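Local coordinates for structural protein ORF131 (Acidianus two-tailed virus, PDB 3FAJ) that serves as a structural protein of the virion and, probably, as a DNA-binding protein of this archaeal virus, at residues M41-T53 and S98-T110. Residues are numbered along the deposited sequence; the frame is centred on the assembly and turned at random. Where two conformers were deposited one is given.
Sequences MFENGQLGYPEVT and SQPIPGEVIAQVT
Phe42 brings the CD1-CE1 edge of its ring against Ile101, the two side chains crossing at about a right angle, with Phe42 CE1 3.8 Å from Ile101 CG2 and Ile101 CD1 in the ring plane. A chi1 of 161° swings the ring to the side opposite the backbone N, where it also reaches Val109, whose CG1 is 3.9 Å from Phe42 CE2. Ile101 works in several directions at once: CD1 packs on Tyr49 CB (3.7 Å) and on Val52 CG1, and CG1 comes within 3.5 Å of Leu47 O. One branched residue thus links helix 31-43, a loop and the start of the next helix.

On helix 103-111, Ile106 CD1 rests 3.6 Å from Phe42 O, where the chain turns out of helix 31-43 through a Schellman motif at Gly45. Thr110 turns its methyl CG2 to the aliphatic part of Glu43, 3.6 Å from Glu43 CG; its hydroxyl bonds back to Ile106 O, and the Glu43 carboxylate is held by Tyr115.

Just before Ile101 in the chain, the backbones pair antiparallel. Tyr49 N gives a nearly straight bond to Gln99 O (2.8 Å), and Gln99 N returns one to Tyr49 O (3.0 Å). A water bridges Ser98 OG and Glu51 N, and Glu51 OE1 accepts from Gly48 N.

Within the RIP/P131 family region of this mostly helical chain, the Tyr49-Gln99 pair of two short, weakly bonded strands joins the turn between helices 31-43 and 51-66 to the lead-in of helix 103-111, with Met86 of helix 69-86 against Tyr49 and Gln99, and Tyr115 of helix 113-123 against Phe42 and Val109.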
loop_
_atom_site.group_PDB
_atom_site.type_symbol
_atom_site.label_atom_id
_atom_site.label_comp_id
_atom_site.label_asym_id
_atom_site.label_seq_id
_atom_site.Cartn_x
_atom_site.Cartn_y
_atom_site.Cartn_z
ATOM N N MET A 41 8.344 -4.074 0.807
ATOM C CA MET A 41 9.358 -3.939 -0.270
ATOM C C MET A 41 9.639 -2.461 -0.570
ATOM O O MET A 41 10.796 -2.068 -0.811
ATOM C CB MET A 41 8.870 -4.648 -1.524
ATOM C CG MET A 41 8.766 -6.149 -1.349
ATOM S SD MET A 41 8.283 -6.907 -2.911
ATOM C CE MET A 41 6.726 -6.236 -3.287
ATOM N N PHE A 42 8.587 -1.649 -0.559
ATOM C CA PHE A 42 8.707 -0.198 -0.731
ATOM C C PHE A 42 9.648 0.372 0.339
ATOM O O PHE A 42 10.588 1.122 0.029
ATOM C CB PHE A 42 7.307 0.441 -0.643
ATOM C CG PHE A 42 7.322 1.913 -0.345
ATOM C CD1 PHE A 42 7.748 2.834 -1.309
ATOM C CD2 PHE A 42 6.897 2.377 0.906
ATOM C CE1 PHE A 42 7.757 4.223 -1.027
ATOM C CE2 PHE A 42 6.882 3.753 1.184
ATOM C CZ PHE A 42 7.315 4.672 0.217
ATOM N N GLU A 43 9.414 -0.014 1.590
ATOM C CA GLU A 43 10.198 0.545 2.709
ATOM C C GLU A 43 11.635 0.073 2.690
ATOM O O GLU A 43 12.532 0.769 3.201
ATOM C CB GLU A 43 9.575 0.160 4.033
ATOM C CG GLU A 43 8.191 0.784 4.219
ATOM C CD GLU A 43 7.570 0.404 5.539
ATOM O OE1 GLU A 43 8.313 -0.031 6.452
ATOM O OE2 GLU A 43 6.355 0.549 5.687
ATOM N N ASN A 44 11.855 -1.118 2.136
ATOM C CA ASN A 44 13.204 -1.685 2.037
ATOM C C ASN A 44 14.008 -1.143 0.876
ATOM O O ASN A 44 15.165 -1.471 0.726
ATOM C CB ASN A 44 13.134 -3.198 1.846
ATOM C CG ASN A 44 12.725 -3.926 3.104
ATOM O OD1 ASN A 44 12.819 -3.382 4.199
ATOM N ND2 ASN A 44 12.307 -5.183 2.952
ATOM N N GLY A 45 13.370 -0.336 0.036
ATOM C CA GLY A 45 14.049 0.191 -1.129
ATOM C C GLY A 45 14.055 -0.778 -2.292
ATOM O O GLY A 45 14.704 -0.523 -3.290
ATOM N N GLN A 46 13.377 -1.785 -2.220
ATOM C CA GLN A 46 13.353 -2.874 -3.194
ATOM C C GLN A 46 12.570 -2.508 -4.454
ATOM O O GLN A 46 12.815 -3.058 -5.531
ATOM C CB GLN A 46 12.745 -4.138 -2.583
ATOM C CG GLN A 46 13.589 -4.764 -1.475
ATOM C CD GLN A 46 12.892 -5.970 -0.866
ATOM O OE1 GLN A 46 11.661 -6.060 -0.921
ATOM N NE2 GLN A 46 13.696 -6.937 -0.346
ATOM N N LEU A 47 11.622 -1.586 -4.306
ATOM C CA LEU A 47 10.704 -1.157 -5.361
ATOM C C LEU A 47 11.050 0.235 -5.834
ATOM O O LEU A 47 11.686 1.018 -5.123
ATOM C CB LEU A 47 9.279 -1.143 -4.830
ATOM C CG LEU A 47 8.394 -2.366 -5.003
ATOM C CD1 LEU A 47 9.119 -3.715 -5.006
ATOM C CD2 LEU A 47 7.255 -2.277 -3.981
ATOM N N GLY A 48 10.638 0.549 -7.044
ATOM C CA GLY A 48 10.861 1.872 -7.567
ATOM C C GLY A 48 9.530 2.566 -7.745
ATOM O O GLY A 48 8.475 2.044 -7.341
ATOM N N TYR A 49 9.595 3.761 -8.318
ATOM C CA TYR A 49 8.404 4.518 -8.648
ATOM C C TYR A 49 8.408 4.661 -10.153
ATOM O O TYR A 49 9.447 4.980 -10.733
ATOM C CB TYR A 49 8.411 5.895 -7.978
ATOM C CG TYR A 49 7.152 6.697 -8.220
ATOM C CD1 TYR A 49 6.005 6.481 -7.444
ATOM C CD2 TYR A 49 7.100 7.667 -9.227
ATOM C CE1 TYR A 49 4.835 7.223 -7.671
ATOM C CE2 TYR A 49 5.927 8.412 -9.452
ATOM C CZ TYR A 49 4.804 8.176 -8.655
ATOM O OH TYR A 49 3.637 8.888 -8.873
ATOM N N PRO A 50 7.247 4.453 -10.794
ATOM C CA PRO A 50 5.905 4.187 -10.258
ATOM C C PRO A 50 5.547 2.731 -9.940
ATOM O O PRO A 50 4.390 2.470 -9.629
ATOM C CB PRO A 50 4.998 4.690 -11.388
ATOM C CG PRO A 50 5.761 4.334 -12.608
ATOM C CD PRO A 50 7.226 4.579 -12.264
ATOM N N GLU A 51 6.503 1.803 -10.009
ATOM C CA GLU A 51 6.224 0.383 -9.697
ATOM C C GLU A 51 5.391 0.206 -8.428
ATOM O O GLU A 51 4.406 -0.539 -8.418
ATOM C CB GLU A 51 7.527 -0.427 -9.570
ATOM C CG GLU A 51 7.355 -1.849 -9.000
ATOM C CD GLU A 51 8.681 -2.585 -8.776
ATOM O OE1 GLU A 51 9.726 -1.928 -8.565
ATOM O OE2 GLU A 51 8.679 -3.838 -8.807
ATOM N N VAL A 52 5.772 0.915 -7.371
ATOM C CA VAL A 52 5.097 0.736 -6.096
ATOM C C VAL A 52 3.626 1.103 -6.194
ATOM O O VAL A 52 2.779 0.330 -5.721
ATOM C CB VAL A 52 5.794 1.490 -4.921
ATOM C CG1 VAL A 52 5.907 2.997 -5.176
ATOM C CG2 VAL A 52 5.058 1.199 -3.573
ATOM N N THR A 53 3.306 2.249 -6.812
ATOM C CA THR A 53 1.896 2.663 -6.851
ATOM C C THR A 53 1.057 1.867 -7.845
ATOM O O THR A 53 -0.127 1.628 -7.592
ATOM C CB THR A 53 1.735 4.159 -7.091
ATOM O OG1 THR A 53 2.547 4.533 -8.198
ATOM C CG2 THR A 53 2.160 4.926 -5.819
ATOM N N SER A 98 11.093 4.809 -14.714
ATOM C CA SER A 98 11.332 4.146 -13.431
ATOM C C SER A 98 12.523 4.726 -12.678
ATOM O O SER A 98 13.531 5.103 -13.275
ATOM C CB SER A 98 11.549 2.641 -13.626
ATOM O OG SER A 98 11.789 2.022 -12.370
ATOM N N GLN A 99 12.408 4.775 -11.355
ATOM C CA GLN A 99 13.505 5.251 -10.511
ATOM C C GLN A 99 13.368 4.644 -9.113
ATOM O O GLN A 99 12.253 4.395 -8.669
ATOM C CB GLN A 99 13.501 6.783 -10.428
ATOM C CG GLN A 99 12.213 7.429 -9.862
ATOM C CD GLN A 99 12.032 8.878 -10.336
ATOM O OE1 GLN A 99 12.934 9.462 -10.954
ATOM N NE2 GLN A 99 10.869 9.451 -10.066
ATOM N N PRO A 100 14.495 4.394 -8.418
ATOM C CA PRO A 100 14.369 4.060 -6.993
ATOM C C PRO A 100 13.730 5.208 -6.227
ATOM O O PRO A 100 13.807 6.372 -6.661
ATOM C CB PRO A 100 15.826 3.893 -6.539
ATOM C CG PRO A 100 16.618 4.608 -7.553
ATOM C CD PRO A 100 15.903 4.379 -8.845
ATOM N N ILE A 101 13.099 4.866 -5.118
ATOM C CA ILE A 101 12.435 5.818 -4.236
ATOM C C ILE A 101 13.557 6.507 -3.451
ATOM O O ILE A 101 14.419 5.820 -2.881
ATOM C CB ILE A 101 11.494 5.108 -3.230
ATOM C CG1 ILE A 101 10.565 4.064 -3.897
ATOM C CG2 ILE A 101 10.689 6.128 -2.401
ATOM C CD1 ILE A 101 9.349 4.637 -4.602
ATOM N N PRO A 102 13.580 7.853 -3.436
ATOM C CA PRO A 102 14.593 8.547 -2.623
ATOM C C PRO A 102 14.429 8.209 -1.136
ATOM O O PRO A 102 13.308 8.079 -0.664
ATOM C CB PRO A 102 14.265 10.026 -2.835
ATOM C CG PRO A 102 13.435 10.069 -4.081
ATOM C CD PRO A 102 12.689 8.792 -4.149
ATOM N N GLY A 103 15.541 8.046 -0.416
ATOM C CA GLY A 103 15.500 7.768 1.034
ATOM C C GLY A 103 14.643 8.754 1.818
ATOM O O GLY A 103 13.915 8.364 2.744
ATOM N N GLU A 104 14.722 10.034 1.435
ATOM C CA GLU A 104 13.910 11.087 2.045
ATOM C C GLU A 104 12.405 10.800 1.942
ATOM O O GLU A 104 11.646 11.065 2.890
ATOM C CB GLU A 104 14.258 12.453 1.423
ATOM C CG GLU A 104 15.663 12.947 1.771
ATOM C CD GLU A 104 16.213 14.029 0.827
ATOM O OE1 GLU A 104 15.710 14.195 -0.309
ATOM O OE2 GLU A 104 17.178 14.709 1.224
ATOM N N VAL A 105 11.975 10.266 0.796
ATOM C CA VAL A 105 10.569 9.913 0.592
ATOM C C VAL A 105 10.150 8.712 1.455
ATOM O O VAL A 105 9.079 8.706 2.079
ATOM C CB VAL A 105 10.265 9.614 -0.885
ATOM C CG1 VAL A 105 8.873 8.964 -1.030
ATOM C CG2 VAL A 105 10.319 10.889 -1.671
ATOM N N ILE A 106 10.996 7.692 1.503
ATOM C CA ILE A 106 10.707 6.557 2.389
ATOM C C ILE A 106 10.556 7.021 3.839
ATOM O O ILE A 106 9.617 6.621 4.522
ATOM C CB ILE A 106 11.764 5.438 2.243
ATOM C CG1 ILE A 106 11.775 4.910 0.805
ATOM C CG2 ILE A 106 11.533 4.307 3.280
ATOM C CD1 ILE A 106 12.873 3.896 0.526
ATOM N N ALA A 107 11.476 7.878 4.285
ATOM C CA ALA A 107 11.448 8.419 5.641
ATOM C C ALA A 107 10.167 9.227 5.893
ATOM O O ALA A 107 9.516 9.059 6.928
ATOM C CB ALA A 107 12.690 9.283 5.888
ATOM N N GLN A 108 9.820 10.106 4.955
ATOM C CA GLN A 108 8.638 10.970 5.118
ATOM C C GLN A 108 7.375 10.121 5.217
ATOM O O GLN A 108 6.575 10.269 6.158
ATOM C CB GLN A 108 8.543 11.929 3.938
ATOM C CG GLN A 108 7.308 12.813 3.928
ATOM C CD GLN A 108 7.232 13.673 2.686
ATOM O OE1 GLN A 108 8.251 13.959 2.051
ATOM N NE2 GLN A 108 6.024 14.089 2.329
ATOM N N VAL A 109 7.213 9.209 4.264
ATOM C CA VAL A 109 6.006 8.348 4.222
ATOM C C VAL A 109 5.882 7.464 5.466
ATOM O O VAL A 109 4.828 7.435 6.121
ATOM C CB VAL A 109 5.945 7.527 2.902
ATOM C CG1 VAL A 109 4.768 6.551 2.921
ATOM C CG2 VAL A 109 5.807 8.482 1.700
ATOM N N THR A 110 6.959 6.764 5.815
ATOM C CA THR A 110 6.920 5.827 6.946
ATOM C C THR A 110 6.720 6.534 8.290
ATOM O O THR A 110 6.197 5.934 9.241
ATOM C CB THR A 110 8.157 4.907 6.994
ATOM O OG1 THR A 110 9.340 5.684 7.093
ATOM C CG2 THR A 110 8.232 4.047 5.733
HETATM O O HOH W 1 9.365 1.639 -11.181
#